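Local coordinates for protein glycosyltransferase Gtf1 (Streptococcus pneumoniae, PDB 4PQG) that is a bacterial glycosyltransferase with a GT-B-type architecture and an added extended beta-sheet domain, modelled here with uridine-5'-diphosphate bound, at residues 467-470 with 471-475; 475-478 with 479-482. All coordinates share one frame; numbering follows the deposited sequence.

Contact 1: residues 467-470 with 471-475; sequences AKIC and QLYQE
The ring of Y473 meets I469 at its edge: I469 O lies near the ring plane, 3.5 Å from Y473 CD2, and I469 CG2 reaches the same CD2 at 4.4 Å. L472 CD2 sits over the centre of one ring face, 4.1 Å above the plane, while F329 packs against the ring and E403 hydrogen-bonds its hydroxyl. The second flat group is the Q471 amide. At one end OE1 accepts K468 NZ at 2.8 Å, the two side chains running side by side in the same direction; K468 bends at chi2 (-54°), which carries its amine up to the amide, and its cation also meets the ring of Y448. At the other end Q471 NE2 donates almost straight (169°) to E475 OE1, approaching from above the carboxylate plane, and also to a water that K468 NZ reaches weakly. This is the last part of helix 458-474 in the C-terminal GT-B domain, with I469, L472 and Y473 turned onto strand 404-406. On another flank the Q474 side chain, extended beyond CG, runs past C470 O, with CG 3.2 Å from it, and that carbonyl takes Q474 N at 2.8 Å in a regular i to i+4 bond.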
# COMPACT_ATOMS: atom_id res chain seq x y z
N ALA A 467 -0.59 29.24 -14.34
CA ALA A 467 -1.68 30.22 -14.49
C ALA A 467 -2.78 30.03 -13.46
O ALA A 467 -3.34 30.99 -12.94
CB ALA A 467 -2.27 30.16 -15.90
N LYS A 468 -3.11 28.77 -13.17
CA LYS A 468 -4.18 28.48 -12.23
C LYS A 468 -3.81 28.75 -10.77
O LYS A 468 -4.62 29.28 -10.00
CB LYS A 468 -4.72 27.06 -12.42
CG LYS A 468 -5.69 26.93 -13.58
CD LYS A 468 -6.82 27.96 -13.44
CE LYS A 468 -7.82 27.85 -14.56
NZ LYS A 468 -8.93 28.80 -14.35
N ILE A 469 -2.58 28.40 -10.40
CA ILE A 469 -2.05 28.71 -9.08
C ILE A 469 -2.10 30.23 -8.90
O ILE A 469 -2.68 30.71 -7.92
CB ILE A 469 -0.60 28.20 -8.88
CG1 ILE A 469 -0.57 26.66 -8.82
CG2 ILE A 469 0.02 28.79 -7.62
CD1 ILE A 469 0.76 26.04 -9.20
N CYS A 470 -1.51 30.96 -9.84
CA CYS A 470 -1.46 32.42 -9.80
C CYS A 470 -2.86 33.04 -9.69
O CYS A 470 -3.07 33.92 -8.87
CB CYS A 470 -0.71 32.98 -11.01
SG CYS A 470 1.06 32.71 -10.91
N GLN A 471 -3.80 32.54 -10.48
CA GLN A 471 -5.19 32.98 -10.44
C GLN A 471 -5.88 32.81 -9.07
O GLN A 471 -6.68 33.66 -8.66
CB GLN A 471 -6.02 32.30 -11.53
CG GLN A 471 -7.47 32.77 -11.60
CD GLN A 471 -8.28 32.00 -12.61
OE1 GLN A 471 -7.76 31.14 -13.32
NE2 GLN A 471 -9.57 32.30 -12.69
N LEU A 472 -5.58 31.71 -8.38
CA LEU A 472 -6.20 31.42 -7.08
C LEU A 472 -5.82 32.49 -6.06
O LEU A 472 -6.67 32.96 -5.29
CB LEU A 472 -5.76 30.03 -6.56
CG LEU A 472 -6.35 29.50 -5.25
CD1 LEU A 472 -6.34 27.97 -5.29
CD2 LEU A 472 -5.58 30.00 -4.03
N TYR A 473 -4.56 32.88 -6.08
CA TYR A 473 -4.07 33.88 -5.16
C TYR A 473 -4.45 35.30 -5.61
O TYR A 473 -4.93 36.10 -4.80
CB TYR A 473 -2.57 33.74 -4.99
CG TYR A 473 -2.18 32.60 -4.08
CD1 TYR A 473 -2.26 32.73 -2.69
CD2 TYR A 473 -1.74 31.38 -4.60
CE1 TYR A 473 -1.90 31.68 -1.85
CE2 TYR A 473 -1.39 30.33 -3.77
CZ TYR A 473 -1.47 30.48 -2.40
OH TYR A 473 -1.11 29.43 -1.58
N GLN A 474 -4.28 35.57 -6.90
CA GLN A 474 -4.50 36.91 -7.44
C GLN A 474 -5.97 37.32 -7.44
O GLN A 474 -6.27 38.49 -7.25
CB GLN A 474 -3.86 37.05 -8.84
CG GLN A 474 -2.34 37.01 -8.80
CD GLN A 474 -1.66 37.02 -10.17
OE1 GLN A 474 -2.23 36.58 -11.18
NE2 GLN A 474 -0.43 37.52 -10.21
N GLU A 475 -6.87 36.35 -7.63
CA GLU A 475 -8.31 36.61 -7.50
C GLU A 475 -8.85 36.35 -6.09
O GLU A 475 -10.06 36.33 -5.88
CB GLU A 475 -9.11 35.83 -8.55
CG GLU A 475 -8.64 36.04 -9.98
CD GLU A 475 -9.57 35.46 -11.02
OE1 GLU A 475 -10.40 34.59 -10.69
OE2 GLU A 475 -9.48 35.88 -12.20
O HOH W 1 -10.42 31.39 -15.37

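Contact 2: residues 475-478 with 479-482; sequences ENRL and EAMR
R477 and L478 each meet the residues three or four places on, where helix 478-489 starts after the Schellman motif that closes helix 458-474. E475 is the first residue to leave helical geometry. N476 is the C-prime residue of the motif, with positive phi (55°), and the backbone bonds run from R477 N to L472 O and from N476 N to Y473 O. The carbonyl of N476 then serves the new helix through water: one molecule bridges N476 O to A480 N and a second bridges it to E479 N, so two amides of the first turn find partners, each 2.8 Å from its water oxygen.

R477 follows, its O receiving M481 N at 3.0 Å nearly along the C=O axis. Its side chain bends at both chi2 (-82°) and chi3 (-61°) and crosses that of M481 at about a right angle. R477 CB packs 3.8 Å from M481 SD, and M481 CG lies over one face of the guanidinium. The NH1 branch approaches A480 CB at 3.7 Å, whereas NH2 donates to the carbonyl of G444, just before strand 447-450. M481, buried, also packs on P427 and Y448, placing this start of the helix against the C-terminal domain.

L478 O accepts R482 N at 2.9 Å, and the L478 side chain rests on L472, P427 and E403. R482 comes back along its own helix, bent at chi3, until L478 O stands over one face of the guanidinium and R482 NH2 lies 3.7 Å from L478 CG.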
# COMPACT_ATOMS: atom_id res chain seq x y z
N GLU A 475 -6.87 36.35 -7.63
CA GLU A 475 -8.31 36.61 -7.50
C GLU A 475 -8.85 36.35 -6.09
O GLU A 475 -10.06 36.33 -5.88
CB GLU A 475 -9.11 35.83 -8.55
CG GLU A 475 -8.64 36.04 -9.98
CD GLU A 475 -9.57 35.46 -11.02
OE1 GLU A 475 -10.40 34.59 -10.69
OE2 GLU A 475 -9.48 35.88 -12.20
N ASN A 476 -7.94 36.17 -5.12
CA ASN A 476 -8.30 36.03 -3.71
C ASN A 476 -9.30 34.92 -3.43
O ASN A 476 -10.26 35.13 -2.68
CB ASN A 476 -8.85 37.35 -3.17
CG ASN A 476 -7.89 38.03 -2.23
OD1 ASN A 476 -6.96 38.72 -2.66
ND2 ASN A 476 -8.12 37.85 -0.92
N ARG A 477 -9.10 33.75 -4.03
CA ARG A 477 -10.11 32.69 -3.96
C ARG A 477 -9.93 31.73 -2.77
O ARG A 477 -10.81 30.91 -2.52
CB ARG A 477 -10.18 31.92 -5.29
CG ARG A 477 -10.37 32.79 -6.54
CD ARG A 477 -11.82 33.19 -6.78
NE ARG A 477 -12.67 32.02 -6.98
CZ ARG A 477 -13.63 31.64 -6.15
NH1 ARG A 477 -13.91 32.35 -5.07
NH2 ARG A 477 -14.34 30.55 -6.41
N LEU A 478 -8.84 31.88 -2.03
CA LEU A 478 -8.43 30.87 -1.04
C LEU A 478 -9.45 30.61 0.08
O LEU A 478 -9.78 29.45 0.36
CB LEU A 478 -7.04 31.19 -0.47
CG LEU A 478 -6.52 30.23 0.62
CD1 LEU A 478 -6.26 28.82 0.08
CD2 LEU A 478 -5.26 30.79 1.27
N GLU A 479 -9.96 31.66 0.72
CA GLU A 479 -10.98 31.50 1.77
C GLU A 479 -12.22 30.76 1.29
O GLU A 479 -12.63 29.77 1.90
CB GLU A 479 -11.39 32.85 2.36
CG GLU A 479 -10.42 33.41 3.39
CD GLU A 479 -11.07 34.46 4.29
OE1 GLU A 479 -12.23 34.85 4.04
OE2 GLU A 479 -10.41 34.89 5.27
N ALA A 480 -12.80 31.23 0.19
CA ALA A 480 -14.01 30.61 -0.35
C ALA A 480 -13.78 29.14 -0.78
O ALA A 480 -14.63 28.28 -0.56
CB ALA A 480 -14.53 31.43 -1.53
N MET A 481 -12.64 28.88 -1.40
CA MET A 481 -12.30 27.53 -1.88
C MET A 481 -12.06 26.53 -0.75
O MET A 481 -12.59 25.41 -0.78
CB MET A 481 -11.09 27.58 -2.81
CG MET A 481 -11.44 28.05 -4.21
SD MET A 481 -9.98 28.16 -5.23
CE MET A 481 -10.73 28.49 -6.82
N ARG A 482 -11.27 26.92 0.24
CA ARG A 482 -11.13 26.12 1.46
C ARG A 482 -12.49 25.76 2.06
O ARG A 482 -12.76 24.59 2.38
CB ARG A 482 -10.23 26.83 2.48
CG ARG A 482 -10.40 26.34 3.91
CD ARG A 482 -9.30 26.85 4.82
NE ARG A 482 -9.32 28.31 4.95
CZ ARG A 482 -8.36 29.13 4.53
NH1 ARG A 482 -8.48 30.44 4.72
NH2 ARG A 482 -7.29 28.66 3.91
O HOH W 2 -12.24 33.66 -1.02
O HOH W 3 -9.28 34.33 0.15

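Running from the N terminus, helix 458-474 enters contact 1 along its final turns, and the chain passes through E475, which belongs to both contacts, straight into contact 2 and helix 478-489. Neither contact closes a long loop: each spans neighbouring turns, and they follow in series, with centres about 10 Å apart, without crossing. What joins them is L472. Besides the Schellman bond to its carbonyl, its side chain packs against helix 478-489, CD1 lying 3.6 Å from M481 SD and CD2 4.0 Å from L478 CB. Strand 447-450 is shared too, since Y448 touches K468, Q471 and L472 from contact 1 and R477 and M481 from contact 2.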